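Local atomic coordinates of GCN5-related N-acetyltransferase (Kribbella flavida, PDB entry 4IUS), a protein that is probably an acyltransferase of the GNAT family, likely moving an acetyl group from acetyl-coenzyme A onto an acceptor group. Residues A[25-30]-A[60-65]; A[29-34]-A[46-51]; A[123-128]-A[164-169]. The protein carries 1 engineered substitution. All coordinates share one frame; numbering follows the deposited sequence.

Overall arrangement
Along the chain, interactions 1 and 2 overlap at P29 and L30, and both are complete before interaction 3 opens. Interaction 1 packs the end of strand 22-27 and the turn after it against helix 59-71; interaction 2 pairs strand 30-35 with strand 44-47. Both reach one three-stranded antiparallel sheet, with centres about 9 Å apart, and they touch directly. Interaction 3 joins strands 123-127 and 161-168 at one edge of a separate eight-stranded mixed sheet, on the opposite side of the chain's centre, its centre about 45 Å from that of interaction 1 and 37 Å from that of interaction 2. The contacts thus lie at two different sheets, the larger probably carrying the acyltransferase fold.

Interaction 1. Residues A[25-30]-A[60-65]; sequences VVAGPL and PWALET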
loop_
_atom_site.group_PDB
_atom_site.type_symbol
_atom_site.label_atom_id
_atom_site.label_comp_id
_atom_site.label_asym_id
_atom_site.label_seq_id
_atom_site.Cartn_x
_atom_site.Cartn_y
_atom_site.Cartn_z
ATOM N N VAL A 25 3.402 -17.988 7.624
ATOM C CA VAL A 25 4.090 -19.226 7.210
ATOM C C VAL A 25 5.508 -18.827 6.786
ATOM O O VAL A 25 5.745 -18.400 5.647
ATOM C CB VAL A 25 3.341 -19.930 6.079
ATOM C CG1 VAL A 25 4.114 -21.178 5.638
ATOM C CG2 VAL A 25 1.918 -20.246 6.541
ATOM N N VAL A 26 6.420 -18.821 7.742
ATOM C CA VAL A 26 7.794 -18.400 7.465
ATOM C C VAL A 26 8.553 -19.576 6.858
ATOM O O VAL A 26 8.545 -20.686 7.371
ATOM C CB VAL A 26 8.537 -17.917 8.713
ATOM C CG1 VAL A 26 10.000 -17.569 8.377
ATOM C CG2 VAL A 26 7.809 -16.712 9.323
ATOM N N ALA A 27 9.220 -19.341 5.746
ATOM C CA ALA A 27 10.020 -20.397 5.078
ATOM C C ALA A 27 11.250 -19.703 4.498
ATOM O O ALA A 27 11.185 -19.125 3.405
ATOM C CB ALA A 27 9.208 -21.113 4.003
ATOM N N GLY A 28 12.352 -19.768 5.232
ATOM C CA GLY A 28 13.578 -19.168 4.730
ATOM C C GLY A 28 13.411 -17.685 4.434
ATOM O O GLY A 28 12.995 -16.949 5.306
ATOM N N PRO A 29 13.720 -17.256 3.207
ATOM C CA PRO A 29 13.654 -15.843 2.951
ATOM C C PRO A 29 12.278 -15.320 2.629
ATOM O O PRO A 29 12.149 -14.139 2.352
ATOM C CB PRO A 29 14.565 -15.683 1.740
ATOM C CG PRO A 29 14.369 -16.959 1.003
ATOM C CD PRO A 29 14.261 -18.007 2.045
ATOM N N LEU A 30 11.253 -16.173 2.669
ATOM C CA LEU A 30 9.886 -15.745 2.338
ATOM C C LEU A 30 8.972 -15.953 3.542
ATOM O O LEU A 30 9.183 -16.863 4.346
ATOM C CB LEU A 30 9.325 -16.588 1.191
ATOM C CG LEU A 30 10.123 -16.576 -0.092
ATOM C CD1 LEU A 30 9.507 -17.556 -1.066
ATOM C CD2 LEU A 30 10.207 -15.178 -0.630
ATOM N N PRO A 60 13.287 -22.603 -3.827
ATOM C CA PRO A 60 12.301 -23.581 -4.300
ATOM C C PRO A 60 11.495 -24.227 -3.165
ATOM O O PRO A 60 10.267 -24.256 -3.206
ATOM C CB PRO A 60 13.153 -24.600 -5.030
ATOM C CG PRO A 60 14.315 -23.796 -5.520
ATOM C CD PRO A 60 14.617 -22.796 -4.439
ATOM N N TRP A 61 12.166 -24.691 -2.130
ATOM C CA TRP A 61 11.499 -25.270 -0.969
ATOM C C TRP A 61 10.624 -24.227 -0.281
ATOM O O TRP A 61 9.525 -24.531 0.153
ATOM C CB TRP A 61 12.566 -25.812 -0.018
ATOM C CG TRP A 61 12.070 -25.968 1.387
ATOM C CD1 TRP A 61 11.326 -27.019 1.925
ATOM C CD2 TRP A 61 12.154 -24.985 2.421
ATOM N NE1 TRP A 61 11.010 -26.733 3.229
ATOM C CE2 TRP A 61 11.470 -25.512 3.558
ATOM C CE3 TRP A 61 12.740 -23.737 2.516
ATOM C CZ2 TRP A 61 11.348 -24.789 4.725
ATOM C CZ3 TRP A 61 12.620 -23.032 3.686
ATOM C CH2 TRP A 61 11.946 -23.556 4.773
ATOM N N ALA A 62 11.118 -23.005 -0.155
ATOM C CA ALA A 62 10.327 -21.974 0.525
ATOM C C ALA A 62 9.007 -21.703 -0.217
ATOM O O ALA A 62 7.934 -21.577 0.389
ATOM C CB ALA A 62 11.165 -20.689 0.648
ATOM N N LEU A 63 9.107 -21.535 -1.517
ATOM C CA LEU A 63 7.964 -21.278 -2.320
ATOM C C LEU A 63 6.973 -22.445 -2.280
ATOM O O LEU A 63 5.771 -22.217 -2.226
ATOM C CB LEU A 63 8.434 -20.881 -3.730
ATOM C CG LEU A 63 7.392 -20.419 -4.705
ATOM C CD1 LEU A 63 6.615 -19.220 -4.184
ATOM C CD2 LEU A 63 8.063 -20.041 -5.997
ATOM N N GLU A 64 7.463 -23.669 -2.378
ATOM C CA GLU A 64 6.545 -24.786 -2.293
ATOM C C GLU A 64 5.884 -24.889 -0.940
ATOM O O GLU A 64 4.707 -25.238 -0.877
ATOM C CB GLU A 64 7.263 -26.076 -2.646
ATOM C CG GLU A 64 7.728 -26.138 -4.083
ATOM C CD GLU A 64 6.586 -25.940 -5.053
ATOM O OE1 GLU A 64 5.540 -26.567 -4.833
ATOM O OE2 GLU A 64 6.703 -25.111 -5.982
ATOM N N THR A 65 6.601 -24.564 0.117
ATOM C CA THR A 65 6.033 -24.570 1.446
ATOM C C THR A 65 4.858 -23.571 1.547
ATOM O O THR A 65 3.784 -23.863 2.074
ATOM C CB THR A 65 7.108 -24.251 2.493
ATOM O OG1 THR A 65 8.111 -25.273 2.445
ATOM C CG2 THR A 65 6.541 -24.154 3.904
#
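A27 rests its methyl group on helix 59-71 between W61, A62 and T65, where the end of strand 22-27 runs almost antiparallel to helix segment 60-65 (167° between their directions). The contact is chiefly apolar. A27 CB lies 3.9 Å from A62 CB, and small methyl groups on both sides let backbone and helix come close; A62 CB also sits 3.2 Å from A27 O. Beyond the turn, L30 brings its CD1 branch to 3.9 Å from A62 CB, and V25 CG1 reaches T65 CG2 at the other end.

The aromatic contribution comes from W61. The far atoms of its six-membered ring reach the strand: CH2 is 3.7 Å from A27 CB, and G28 N lies at the ring edge, 3.6 Å from CZ3. Glycine suits position 28 of the type II' turn A27 to L30, since it readily adopts the positive phi (58°) and a side chain there would collide with P29 CD and crowd the indole.

The polar part stays within the helix. T65 OG1 donates to W61 O (2.8 Å) from above the carbonyl plane, across from T65 N, and also lies above one face of the W61 ring, toward its rim, while T65 CG2 is 4.0 Å from A27 CB. An alanine here, lacking OG1 and CG2, would probably let the indole turn more freely and leave a small gap beside A27 and V25. Shape and apolar fit therefore join the strand end and turn to the helix, with the hydroxyl paired inside the helix.

Interaction 2. Residues A[29-34]-A[46-51]; sequences PLVGLL and VAAEPG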
loop_
_atom_site.group_PDB
_atom_site.type_symbol
_atom_site.label_atom_id
_atom_site.label_comp_id
_atom_site.label_asym_id
_atom_site.label_seq_id
_atom_site.Cartn_x
_atom_site.Cartn_y
_atom_site.Cartn_z
ATOM N N PRO A 29 13.720 -17.256 3.207
ATOM C CA PRO A 29 13.654 -15.843 2.951
ATOM C C PRO A 29 12.278 -15.320 2.629
ATOM O O PRO A 29 12.149 -14.139 2.352
ATOM C CB PRO A 29 14.565 -15.683 1.740
ATOM C CG PRO A 29 14.369 -16.959 1.003
ATOM C CD PRO A 29 14.261 -18.007 2.045
ATOM N N LEU A 30 11.253 -16.173 2.669
ATOM C CA LEU A 30 9.886 -15.745 2.338
ATOM C C LEU A 30 8.972 -15.953 3.542
ATOM O O LEU A 30 9.183 -16.863 4.346
ATOM C CB LEU A 30 9.325 -16.588 1.191
ATOM C CG LEU A 30 10.123 -16.576 -0.092
ATOM C CD1 LEU A 30 9.507 -17.556 -1.066
ATOM C CD2 LEU A 30 10.207 -15.178 -0.630
ATOM N N VAL A 31 7.919 -15.140 3.607
ATOM C CA VAL A 31 6.858 -15.391 4.568
ATOM C C VAL A 31 5.523 -15.262 3.864
ATOM O O VAL A 31 5.225 -14.251 3.216
ATOM C CB VAL A 31 6.917 -14.497 5.832
ATOM C CG1 VAL A 31 6.937 -13.005 5.520
ATOM C CG2 VAL A 31 5.819 -14.881 6.826
ATOM N N GLY A 32 4.730 -16.316 3.978
ATOM C CA GLY A 32 3.347 -16.281 3.502
ATOM C C GLY A 32 2.451 -15.738 4.586
ATOM O O GLY A 32 2.624 -16.034 5.763
ATOM N N LEU A 33 1.509 -14.918 4.200
ATOM C CA LEU A 33 0.639 -14.192 5.125
ATOM C C LEU A 33 -0.807 -14.472 4.726
ATOM O O LEU A 33 -1.258 -14.101 3.646
ATOM C CB LEU A 33 0.943 -12.721 5.075
ATOM C CG LEU A 33 2.369 -12.332 5.462
ATOM C CD1 LEU A 33 2.667 -10.882 5.025
ATOM C CD2 LEU A 33 2.668 -12.553 6.948
ATOM N N LEU A 34 -1.528 -15.167 5.608
ATOM C CA LEU A 34 -2.895 -15.656 5.320
ATOM C C LEU A 34 -3.897 -14.920 6.223
ATOM O O LEU A 34 -3.837 -14.996 7.452
ATOM C CB LEU A 34 -2.977 -17.189 5.504
ATOM C CG LEU A 34 -2.288 -17.998 4.404
ATOM C CD1 LEU A 34 -1.911 -19.428 4.799
ATOM C CD2 LEU A 34 -3.113 -18.018 3.124
ATOM N N VAL A 46 5.628 -12.048 1.234
ATOM C CA VAL A 46 6.592 -10.958 1.187
ATOM C C VAL A 46 7.952 -11.502 1.657
ATOM O O VAL A 46 8.057 -12.681 2.048
ATOM C CB VAL A 46 6.133 -9.720 2.019
ATOM C CG1 VAL A 46 4.748 -9.213 1.556
ATOM C CG2 VAL A 46 6.162 -10.037 3.511
ATOM N N ALA A 47 8.991 -10.666 1.583
ATOM C CA ALA A 47 10.288 -11.080 2.098
ATOM C C ALA A 47 10.248 -11.207 3.618
ATOM O O ALA A 47 9.748 -10.333 4.301
ATOM C CB ALA A 47 11.364 -10.077 1.747
ATOM N N ALA A 48 10.769 -12.307 4.127
ATOM C CA ALA A 48 10.815 -12.524 5.564
ATOM C C ALA A 48 11.766 -11.604 6.284
ATOM O O ALA A 48 11.521 -11.296 7.448
ATOM C CB ALA A 48 11.200 -13.989 5.833
ATOM N N GLU A 49 12.868 -11.249 5.615
ATOM C CA GLU A 49 13.986 -10.519 6.219
ATOM C C GLU A 49 14.483 -9.435 5.240
ATOM O O GLU A 49 15.541 -9.570 4.630
ATOM C CB GLU A 49 15.136 -11.473 6.572
ATOM C CG GLU A 49 14.767 -12.566 7.582
ATOM C CD GLU A 49 15.890 -13.564 7.775
ATOM O OE1 GLU A 49 17.047 -13.223 7.461
ATOM O OE2 GLU A 49 15.584 -14.697 8.183
ATOM N N PRO A 50 13.734 -8.325 5.101
ATOM C CA PRO A 50 14.236 -7.203 4.293
ATOM C C PRO A 50 15.606 -6.750 4.730
ATOM O O PRO A 50 15.885 -6.674 5.928
ATOM C CB PRO A 50 13.220 -6.088 4.549
ATOM C CG PRO A 50 12.026 -6.757 5.058
ATOM C CD PRO A 50 12.435 -8.029 5.712
ATOM N N GLY A 51 16.473 -6.461 3.786
ATOM C CA GLY A 51 17.813 -5.960 4.090
ATOM C C GLY A 51 18.879 -7.002 4.440
ATOM O O GLY A 51 20.017 -6.651 4.755
HETATM O O HOH W 1 13.920 -12.123 3.095
#
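V31 and V46 form an antiparallel hydrogen-bonded pair near the open end of a beta hairpin, where strand 30-35, the middle strand of a three-stranded sheet, meets the edge strand 44-47. Two backbone bonds close the pair: V31 N to V46 O (2.9 Å) and V46 N to V31 O (3.0 Å). The neighbouring pair, L30 with A47, is non-hydrogen-bonded, and there the side chains diverge.

Beta-branched valine suits extended strands, and these two lie side by side, pointing the same way. Each sets one methyl between its own backbone N and carbonyl carbon, V31 CG1 at chi1 55° and V46 CG2 likewise, and these two methyls meet at 3.7 Å. V46 CG2 also takes L33 CD1 at 3.9 Å, the leucine crossing the valine at about a right angle. L15 and L18 of helix 6-19 continue the apolar packing, against V46 and L33 respectively.

Past A47 the chain leaves the strand, and P29 O takes over the pairing. A48 N donates to it at 2.9 Å and nearly straight, though from well above the carbonyl plane, 53° out of it. A water donates a second bond to P29 O (2.8 Å) and accepts from E49 N, linking the two beside the direct bond from A48 N. Proline can serve here because this contact uses its carbonyl and needs no N-H from it, while its ring packs on F54 and V59. A48, with only a methyl, fits closely over the P29 peptide, its CB 3.6 Å from P29 C.

The pairing thus passes from regular ladder bonds to a carbonyl gripped by an amide and a water, which keeps backbone polar groups satisfied where the strand pairing ends.

Interaction 3. Residues A[123-128]-A[164-169]; sequences VTAAVV and VLIRMD
I166 and A125 face each other as a non-hydrogen-bonded pair between strands 123-127 and 161-168, their side chains on the sheet face that also bears V123 and V164. From I166 CB, which lies 4.1 Å from T124 O, the chain forks. CG2, anti to the backbone N, presses on V123 CG1 at 3.5 Å, tighter than a usual carbon contact. The other branch leaves through CG1, anti to the carbonyl carbon (chi1 -58°), and chi2 of -62° swings CD1 toward the neighbouring strand, where it meets A125 CB at 3.7 Å. A small alanine suits that spot, leaving room for the isoleucine tip. Helix 202-216 packs on this face, with L202 on V123, A206 on I166 and Y209 on A125 and V164.

The pairs on either side, T124 with R167 and A126 with L165, are each held by two backbone bonds, among them L165 N to A126 O (2.9 Å). On their face of the sheet, in one of the two conformers deposited for R167, NE donates to T124 OG1 at 2.9 Å, with the oxygen in the guanidinium plane. Threonine and arginine fit this more polar rim, while L165 CG packs on V128 CG2 (4.0 Å) beneath helix 131-141.

Strand 123-127 ends the sheet, and helix 131-141 lies in the connection to strand 161-168. Helices on opposite faces of this antiparallel pair are consistent with the opening of the GNAT fold, in which the first strand pairs with the second.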
loop_
_atom_site.group_PDB
_atom_site.type_symbol
_atom_site.label_atom_id
_atom_site.label_comp_id
_atom_site.label_asym_id
_atom_site.label_seq_id
_atom_site.Cartn_x
_atom_site.Cartn_y
_atom_site.Cartn_z
ATOM N N VAL A 123 -13.590 24.572 -1.721
ATOM C CA VAL A 123 -13.010 23.272 -1.414
ATOM C C VAL A 123 -12.508 23.278 0.037
ATOM O O VAL A 123 -11.803 24.195 0.464
ATOM C CB VAL A 123 -11.882 22.884 -2.402
ATOM C CG1 VAL A 123 -11.339 21.504 -2.098
ATOM C CG2 VAL A 123 -12.353 22.942 -3.841
ATOM N N THR A 124 -12.896 22.252 0.796
ATOM C CA THR A 124 -12.510 22.127 2.188
ATOM C C THR A 124 -12.045 20.679 2.422
ATOM O O THR A 124 -12.234 19.810 1.571
ATOM C CB THR A 124 -13.697 22.495 3.113
ATOM O OG1 THR A 124 -14.785 21.568 2.898
ATOM C CG2 THR A 124 -14.199 23.933 2.892
ATOM N N ALA A 125 -11.503 20.413 3.584
ATOM C CA ALA A 125 -11.065 19.079 3.958
ATOM C C ALA A 125 -11.485 18.751 5.370
ATOM O O ALA A 125 -11.534 19.642 6.216
ATOM C CB ALA A 125 -9.560 18.945 3.883
ATOM N N ALA A 126 -11.741 17.476 5.616
ATOM C CA ALA A 126 -12.034 17.002 6.941
ATOM C C ALA A 126 -11.543 15.565 7.088
ATOM O O ALA A 126 -11.784 14.725 6.233
ATOM C CB ALA A 126 -13.546 17.040 7.197
ATOM N N VAL A 127 -10.950 15.234 8.225
ATOM C CA VAL A 127 -10.613 13.876 8.572
ATOM C C VAL A 127 -11.912 13.067 8.727
ATOM O O VAL A 127 -12.906 13.547 9.277
ATOM C CB VAL A 127 -9.801 13.842 9.879
ATOM C CG1 VAL A 127 -10.695 14.161 11.075
ATOM C CG2 VAL A 127 -9.099 12.505 10.049
ATOM N N VAL A 128 -11.910 11.824 8.269
ATOM C CA VAL A 128 -13.036 10.911 8.460
ATOM C C VAL A 128 -13.213 10.623 9.948
ATOM O O VAL A 128 -12.253 10.275 10.632
ATOM C CB VAL A 128 -12.810 9.601 7.695
ATOM C CG1 VAL A 128 -13.749 8.517 8.139
ATOM C CG2 VAL A 128 -12.947 9.855 6.220
ATOM N N VAL A 164 -9.374 10.795 4.851
ATOM C CA VAL A 164 -9.820 12.184 4.721
ATOM C C VAL A 164 -10.825 12.284 3.570
ATOM O O VAL A 164 -10.779 11.490 2.639
ATOM C CB VAL A 164 -8.630 13.165 4.501
ATOM C CG1 VAL A 164 -7.578 12.974 5.590
ATOM C CG2 VAL A 164 -8.058 13.070 3.092
ATOM N N LEU A 165 -11.689 13.273 3.671
ATOM C CA LEU A 165 -12.554 13.666 2.575
ATOM C C LEU A 165 -12.269 15.104 2.213
ATOM O O LEU A 165 -12.205 15.994 3.075
ATOM C CB LEU A 165 -14.033 13.518 2.999
ATOM C CG LEU A 165 -14.492 12.062 3.201
ATOM C CD1 LEU A 165 -15.892 12.027 3.809
ATOM C CD2 LEU A 165 -14.449 11.246 1.905
ATOM N N ILE A 166 -12.149 15.328 0.913
ATOM C CA ILE A 166 -12.101 16.657 0.319
ATOM C C ILE A 166 -13.516 16.947 -0.167
ATOM O O ILE A 166 -14.116 16.106 -0.869
ATOM C CB ILE A 166 -11.110 16.721 -0.855
ATOM C CG1 ILE A 166 -9.718 16.340 -0.443
ATOM C CG2 ILE A 166 -11.162 18.062 -1.570
ATOM C CD1 ILE A 166 -9.128 17.229 0.582
ATOM N N ARG A 167 -14.065 18.094 0.220
ATOM C CA ARG A 167 -15.432 18.453 -0.102
ATOM C C ARG A 167 -15.466 19.671 -0.986
ATOM O O ARG A 167 -14.653 20.579 -0.842
ATOM C CB ARG A 167 -16.195 18.720 1.169
ATOM C CG ARG A 167 -16.037 17.613 2.220
ATOM C CD ARG A 167 -15.250 18.053 3.446
ATOM N NE ARG A 167 -15.979 19.180 4.017
ATOM C CZ ARG A 167 -17.103 19.067 4.714
ATOM N NH1 ARG A 167 -17.810 20.154 5.055
ATOM N NH2 ARG A 167 -17.518 17.864 5.100
HETATM N N MSE A 168 -16.423 19.675 -1.886
HETATM C CA MSE A 168 -16.721 20.826 -2.705
HETATM C C MSE A 168 -18.126 21.305 -2.334
HETATM O O MSE A 168 -19.095 20.524 -2.429
HETATM C CB MSE A 168 -16.616 20.428 -4.178
HETATM C CG MSE A 168 -16.943 21.531 -5.153
HETATM SE SE MSE A 168 -15.732 23.036 -5.174
HETATM C CE MSE A 168 -14.384 22.258 -6.338
ATOM N N ASP A 169 -18.223 22.528 -1.869
ATOM C CA ASP A 169 -19.487 23.057 -1.392
ATOM C C ASP A 169 -20.150 22.048 -0.434
ATOM O O ASP A 169 -21.369 21.857 -0.449
ATOM C CB ASP A 169 -20.391 23.434 -2.568
ATOM C CG ASP A 169 -19.808 24.522 -3.417
ATOM O OD1 ASP A 169 -19.165 25.448 -2.857
ATOM O OD2 ASP A 169 -19.988 24.442 -4.626
HETATM O O HOH W 2 -16.592 22.442 0.975
#